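Local coordinates for protein cellulase (Clostridium cellulovorans, PDB 6UI3) that probably cleaves internal beta-1,4 linkages of cellulose and related plant polysaccharides as the family 5 glycoside hydrolase domain of a longer protein, at residues T239-F253 with D282-A294. Numbering follows the deposited sequence.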
loop_
_atom_site.group_PDB
_atom_site.type_symbol
_atom_site.label_atom_id
_atom_site.label_comp_id
_atom_site.label_asym_id
_atom_site.label_seq_id
_atom_site.Cartn_x
_atom_site.Cartn_y
_atom_site.Cartn_z
ATOM N N THR A 239 5.620 -24.886 2.741
ATOM C CA THR A 239 4.695 -24.489 3.788
ATOM C C THR A 239 5.370 -24.178 5.117
ATOM O O THR A 239 4.717 -23.606 5.992
ATOM C CB THR A 239 3.641 -25.582 4.028
ATOM O OG1 THR A 239 4.262 -26.763 4.542
ATOM C CG2 THR A 239 2.914 -25.940 2.754
ATOM N N THR A 240 6.626 -24.562 5.306
ATOM C CA THR A 240 7.313 -24.405 6.588
ATOM C C THR A 240 8.086 -23.095 6.605
ATOM O O THR A 240 8.798 -22.768 5.645
ATOM C CB THR A 240 8.268 -25.584 6.831
ATOM O OG1 THR A 240 7.517 -26.804 6.909
ATOM C CG2 THR A 240 9.080 -25.409 8.138
ATOM N N PHE A 241 7.965 -22.354 7.698
ATOM C CA PHE A 241 8.766 -21.155 7.918
ATOM C C PHE A 241 10.025 -21.578 8.672
ATOM O O PHE A 241 9.960 -21.920 9.856
ATOM C CB PHE A 241 7.979 -20.092 8.680
ATOM C CG PHE A 241 8.761 -18.822 8.903
ATOM C CD1 PHE A 241 9.022 -18.374 10.176
ATOM C CD2 PHE A 241 9.251 -18.081 7.832
ATOM C CE1 PHE A 241 9.755 -17.200 10.385
ATOM C CE2 PHE A 241 9.985 -16.920 8.039
ATOM C CZ PHE A 241 10.221 -16.479 9.322
ATOM N N GLY A 242 11.159 -21.575 7.978
ATOM C CA GLY A 242 12.411 -22.043 8.533
ATOM C C GLY A 242 13.542 -21.034 8.458
ATOM O O GLY A 242 13.363 -19.876 8.073
ATOM N N ASP A 243 14.732 -21.500 8.835
ATOM C CA ASP A 243 15.879 -20.612 8.998
ATOM C C ASP A 243 16.201 -19.847 7.722
ATOM O O ASP A 243 16.509 -18.656 7.776
ATOM C CB ASP A 243 17.115 -21.410 9.423
ATOM C CG ASP A 243 17.059 -21.896 10.851
ATOM O OD1 ASP A 243 16.199 -21.432 11.618
ATOM O OD2 ASP A 243 17.912 -22.742 11.202
ATOM N N ALA A 244 16.158 -20.508 6.562
ATOM C CA ALA A 244 16.527 -19.811 5.331
ATOM C C ALA A 244 15.522 -18.721 4.983
ATOM O O ALA A 244 15.890 -17.675 4.433
ATOM C CB ALA A 244 16.651 -20.804 4.179
ATOM N N ASP A 245 14.253 -18.938 5.309
ATOM C CA ASP A 245 13.230 -17.934 5.053
ATOM C C ASP A 245 13.438 -16.719 5.940
ATOM O O ASP A 245 13.355 -15.569 5.475
ATOM C CB ASP A 245 11.853 -18.556 5.283
ATOM C CG ASP A 245 11.683 -19.856 4.552
ATOM O OD1 ASP A 245 11.853 -19.874 3.322
ATOM O OD2 ASP A 245 11.452 -20.891 5.220
ATOM N N ALA A 246 13.662 -16.964 7.236
ATOM C CA ALA A 246 13.956 -15.886 8.171
ATOM C C ALA A 246 15.193 -15.113 7.742
ATOM O O ALA A 246 15.211 -13.875 7.801
ATOM C CB ALA A 246 14.116 -16.452 9.579
ATOM N N ALA A 247 16.234 -15.824 7.302
ATOM C CA ALA A 247 17.456 -15.155 6.871
ATOM C C ALA A 247 17.196 -14.247 5.677
ATOM O O ALA A 247 17.757 -13.147 5.590
ATOM C CB ALA A 247 18.514 -16.200 6.532
ATOM N N PHE A 248 16.358 -14.687 4.736
ATOM C CA PHE A 248 16.079 -13.864 3.565
ATOM C C PHE A 248 15.357 -12.575 3.963
ATOM O O PHE A 248 15.654 -11.482 3.450
ATOM C CB PHE A 248 15.268 -14.656 2.535
ATOM C CG PHE A 248 15.089 -13.922 1.242
ATOM C CD1 PHE A 248 16.130 -13.833 0.333
ATOM C CD2 PHE A 248 13.902 -13.285 0.945
ATOM C CE1 PHE A 248 15.973 -13.116 -0.855
ATOM C CE2 PHE A 248 13.739 -12.576 -0.227
ATOM C CZ PHE A 248 14.762 -12.490 -1.128
ATOM N N ILE A 249 14.378 -12.688 4.857
ATOM C CA ILE A 249 13.673 -11.513 5.350
ATOM C C ILE A 249 14.639 -10.569 6.055
ATOM O O ILE A 249 14.644 -9.356 5.807
ATOM C CB ILE A 249 12.522 -11.941 6.277
ATOM C CG1 ILE A 249 11.421 -12.648 5.489
ATOM C CG2 ILE A 249 11.954 -10.742 7.021
ATOM C CD1 ILE A 249 10.458 -13.453 6.364
ATOM N N ASP A 250 15.464 -11.109 6.951
ATOM C CA ASP A 250 16.372 -10.263 7.715
ATOM C C ASP A 250 17.351 -9.526 6.802
ATOM O O ASP A 250 17.596 -8.327 6.981
ATOM C CB ASP A 250 17.123 -11.103 8.748
ATOM C CG ASP A 250 17.926 -10.253 9.680
ATOM O OD1 ASP A 250 17.316 -9.682 10.600
ATOM O OD2 ASP A 250 19.148 -10.102 9.493
ATOM N N LYS A 251 17.914 -10.230 5.812
ATOM C CA LYS A 251 18.848 -9.600 4.882
ATOM C C LYS A 251 18.173 -8.474 4.117
ATOM O O LYS A 251 18.738 -7.383 3.951
ATOM C CB LYS A 251 19.401 -10.656 3.921
ATOM C CG LYS A 251 20.383 -10.139 2.849
ATOM C CD LYS A 251 20.966 -11.275 2.027
ATOM C CE LYS A 251 19.962 -11.811 1.027
ATOM N NZ LYS A 251 20.455 -13.087 0.410
ATOM N N THR A 252 16.952 -8.718 3.651
ATOM C CA THR A 252 16.232 -7.712 2.879
ATOM C C THR A 252 15.992 -6.471 3.719
ATOM O O THR A 252 16.201 -5.347 3.260
ATOM C CB THR A 252 14.901 -8.281 2.375
ATOM O OG1 THR A 252 15.130 -9.389 1.501
ATOM C CG2 THR A 252 14.089 -7.247 1.607
ATOM N N PHE A 253 15.555 -6.656 4.968
ATOM C CA PHE A 253 15.235 -5.507 5.812
ATOM C C PHE A 253 16.486 -4.742 6.222
ATOM O O PHE A 253 16.476 -3.505 6.261
ATOM C CB PHE A 253 14.387 -5.926 7.022
ATOM C CG PHE A 253 12.915 -5.976 6.715
ATOM C CD1 PHE A 253 12.328 -7.161 6.315
ATOM C CD2 PHE A 253 12.140 -4.822 6.763
ATOM C CE1 PHE A 253 10.997 -7.218 5.991
ATOM C CE2 PHE A 253 10.801 -4.865 6.424
ATOM C CZ PHE A 253 10.229 -6.071 6.047
ATOM N N ASP A 282 3.035 -22.111 11.083
ATOM C CA ASP A 282 4.041 -21.465 10.247
ATOM C C ASP A 282 3.669 -20.028 9.926
ATOM O O ASP A 282 4.544 -19.154 9.878
ATOM C CB ASP A 282 4.233 -22.268 8.967
ATOM C CG ASP A 282 4.865 -23.608 9.228
ATOM O OD1 ASP A 282 6.063 -23.621 9.587
ATOM O OD2 ASP A 282 4.147 -24.631 9.095
ATOM N N ARG A 283 2.384 -19.765 9.676
ATOM C CA ARG A 283 1.961 -18.401 9.372
ATOM C C ARG A 283 2.110 -17.494 10.591
ATOM O O ARG A 283 2.469 -16.315 10.456
ATOM C CB ARG A 283 0.521 -18.400 8.848
ATOM C CG ARG A 283 0.356 -19.169 7.542
ATOM C CD ARG A 283 -0.725 -18.563 6.658
ATOM N NE ARG A 283 -2.069 -18.723 7.193
ATOM C CZ ARG A 283 -3.115 -17.994 6.822
ATOM N NH1 ARG A 283 -2.978 -17.019 5.937
ATOM N NH2 ARG A 283 -4.301 -18.236 7.354
ATOM N N ILE A 284 1.837 -18.019 11.790
ATOM C CA ILE A 284 2.032 -17.252 13.025
ATOM C C ILE A 284 3.501 -16.894 13.187
ATOM O O ILE A 284 3.861 -15.732 13.421
ATOM C CB ILE A 284 1.522 -18.051 14.242
ATOM C CG1 ILE A 284 -0.002 -18.208 14.185
ATOM C CG2 ILE A 284 1.937 -17.373 15.544
ATOM C CD1 ILE A 284 -0.549 -19.241 15.169
ATOM N N ASN A 285 4.370 -17.898 13.053
ATOM C CA ASN A 285 5.800 -17.672 13.237
ATOM C C ASN A 285 6.343 -16.710 12.196
ATOM O O ASN A 285 7.123 -15.806 12.512
ATOM C CB ASN A 285 6.569 -18.992 13.143
ATOM C CG ASN A 285 6.206 -19.976 14.230
ATOM O OD1 ASN A 285 5.644 -19.612 15.269
ATOM N ND2 ASN A 285 6.555 -21.234 14.003
ATOM N N PHE A 286 5.918 -16.878 10.945
ATOM C CA PHE A 286 6.296 -15.951 9.887
ATOM C C PHE A 286 5.899 -14.526 10.225
ATOM O O PHE A 286 6.701 -13.591 10.092
ATOM C CB PHE A 286 5.620 -16.391 8.585
ATOM C CG PHE A 286 5.768 -15.416 7.431
ATOM C CD1 PHE A 286 4.919 -14.332 7.280
ATOM C CD2 PHE A 286 6.733 -15.612 6.456
ATOM C CE1 PHE A 286 5.064 -13.459 6.188
ATOM C CE2 PHE A 286 6.858 -14.735 5.369
ATOM C CZ PHE A 286 6.037 -13.679 5.249
ATOM N N THR A 287 4.647 -14.336 10.627
ATOM C CA THR A 287 4.103 -12.995 10.817
ATOM C C THR A 287 4.769 -12.307 11.993
ATOM O O THR A 287 5.142 -11.128 11.906
ATOM C CB THR A 287 2.584 -13.076 10.972
ATOM O OG1 THR A 287 2.008 -13.639 9.788
ATOM C CG2 THR A 287 1.974 -11.718 11.209
ATOM N N LYS A 288 4.971 -13.038 13.083
ATOM C CA LYS A 288 5.686 -12.490 14.231
ATOM C C LYS A 288 7.099 -12.072 13.837
ATOM O O LYS A 288 7.544 -10.957 14.125
ATOM C CB LYS A 288 5.720 -13.546 15.340
ATOM C CG LYS A 288 6.622 -13.220 16.516
ATOM C CD LYS A 288 6.088 -12.066 17.323
ATOM C CE LYS A 288 7.076 -11.639 18.410
ATOM N NZ LYS A 288 7.392 -12.709 19.389
ATOM N N PHE A 289 7.824 -12.974 13.168
ATOM C CA PHE A 289 9.193 -12.673 12.764
ATOM C C PHE A 289 9.237 -11.474 11.831
ATOM O O PHE A 289 10.080 -10.582 11.975
ATOM C CB PHE A 289 9.825 -13.887 12.072
ATOM C CG PHE A 289 11.251 -13.668 11.706
ATOM C CD1 PHE A 289 12.253 -13.963 12.600
ATOM C CD2 PHE A 289 11.598 -13.106 10.498
ATOM C CE1 PHE A 289 13.584 -13.723 12.287
ATOM C CE2 PHE A 289 12.920 -12.885 10.170
ATOM C CZ PHE A 289 13.903 -13.179 11.059
ATOM N N TYR A 290 8.358 -11.470 10.833
ATOM C CA TYR A 290 8.342 -10.422 9.818
ATOM C C TYR A 290 8.094 -9.063 10.449
ATOM O O TYR A 290 8.854 -8.112 10.230
ATOM C CB TYR A 290 7.250 -10.757 8.795
ATOM C CG TYR A 290 7.272 -9.948 7.528
ATOM C CD1 TYR A 290 6.924 -8.598 7.526
ATOM C CD2 TYR A 290 7.624 -10.532 6.329
ATOM C CE1 TYR A 290 6.948 -7.852 6.362
ATOM C CE2 TYR A 290 7.650 -9.784 5.155
ATOM C CZ TYR A 290 7.297 -8.445 5.182
ATOM O OH TYR A 290 7.298 -7.670 4.029
ATOM N N VAL A 291 7.032 -8.947 11.241
ATOM C CA VAL A 291 6.707 -7.654 11.829
ATOM C C VAL A 291 7.778 -7.236 12.827
ATOM O O VAL A 291 8.123 -6.053 12.916
ATOM C CB VAL A 291 5.284 -7.639 12.414
ATOM C CG1 VAL A 291 4.988 -6.315 13.097
ATOM C CG2 VAL A 291 4.271 -7.887 11.306
ATOM N N SER A 292 8.315 -8.176 13.613
ATOM C CA SER A 292 9.387 -7.816 14.535
ATOM C C SER A 292 10.585 -7.239 13.791
ATOM O O SER A 292 11.168 -6.228 14.213
ATOM C CB SER A 292 9.814 -9.032 15.346
ATOM O OG SER A 292 10.942 -8.712 16.144
ATOM N N THR A 293 10.984 -7.878 12.699
ATOM C CA THR A 293 12.135 -7.421 11.930
ATOM C C THR A 293 11.874 -6.047 11.332
ATOM O O THR A 293 12.722 -5.152 11.411
ATOM C CB THR A 293 12.458 -8.453 10.836
ATOM O OG1 THR A 293 12.714 -9.727 11.437
ATOM C CG2 THR A 293 13.692 -8.039 10.051
ATOM N N ALA A 294 10.708 -5.859 10.708
ATOM C CA ALA A 294 10.365 -4.556 10.139
ATOM C C ALA A 294 10.337 -3.471 11.212
ATOM O O ALA A 294 10.801 -2.343 10.989
ATOM C CB ALA A 294 8.995 -4.660 9.466
HETATM O O HOH W 1 4.317 -26.688 7.245
HETATM O O HOH W 2 7.629 -22.262 11.478
HETATM O O HOH W 3 15.267 -10.327 12.226
#
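Phe241 lays one ring face on the backbone of Phe286, whose CA sits 3.7 Å from the Phe241 ring centroid in a CH-pi contact. The contact joins two neighbouring outer helices of the (beta/alpha)8 TIM barrel, 243-261 and 280-296. Strand 267-272 lies between them in sequence, as in the repeating beta-alpha order of the barrel, and the segments 243-253 and 282-294 run nearly parallel, at 18°. Phe241 belongs to the lead-in to the first helix. Its CG is anti to the backbone N (chi1 -179°), and the ring reaches across to the second helix. The edge of the Phe286 ring turns toward the face of Phe241 in an offset edge-to-face pair, planes at 75°. Phe289 completes the aromatic cluster, with its CB 3.7 Å from Phe241 CE1. Further along, Ala246 CB rests over one face of the Phe289 ring. Ile249 CG2 meets the edge of that ring, while Ile249 CD1 touches Phe286 CE2 at 3.9 Å. Phe253 points its edge at the face of Tyr290, and Phe253 CE2 packs against Ala294 CB at 3.5 Å.

Polar bonds fix the lead-in. Phe241 N donates to Asp282 OD1 at 3.0 Å, from above the carboxylate plane. OD1 accepts a second bond, from a water that links it to Phe241 O and Asn285 ND2. Another water donates to OD2 and joins it to the hydroxyls of Thr239 and Thr240. The backbone N-H of Gly242, at the N-cap position, bonds to Asp245 OD2. Tyr290 also stacks on Phe272, and its OH bonds to Ala223 O. Leu229 of helix 227-230 touches both Phe241 and Phe286. Asp250 OD2 forms a salt bridge with Arg254 NE. Asp250 OD1 accepts from a third water, which also donates to Thr293 OG1 at 2.7 Å.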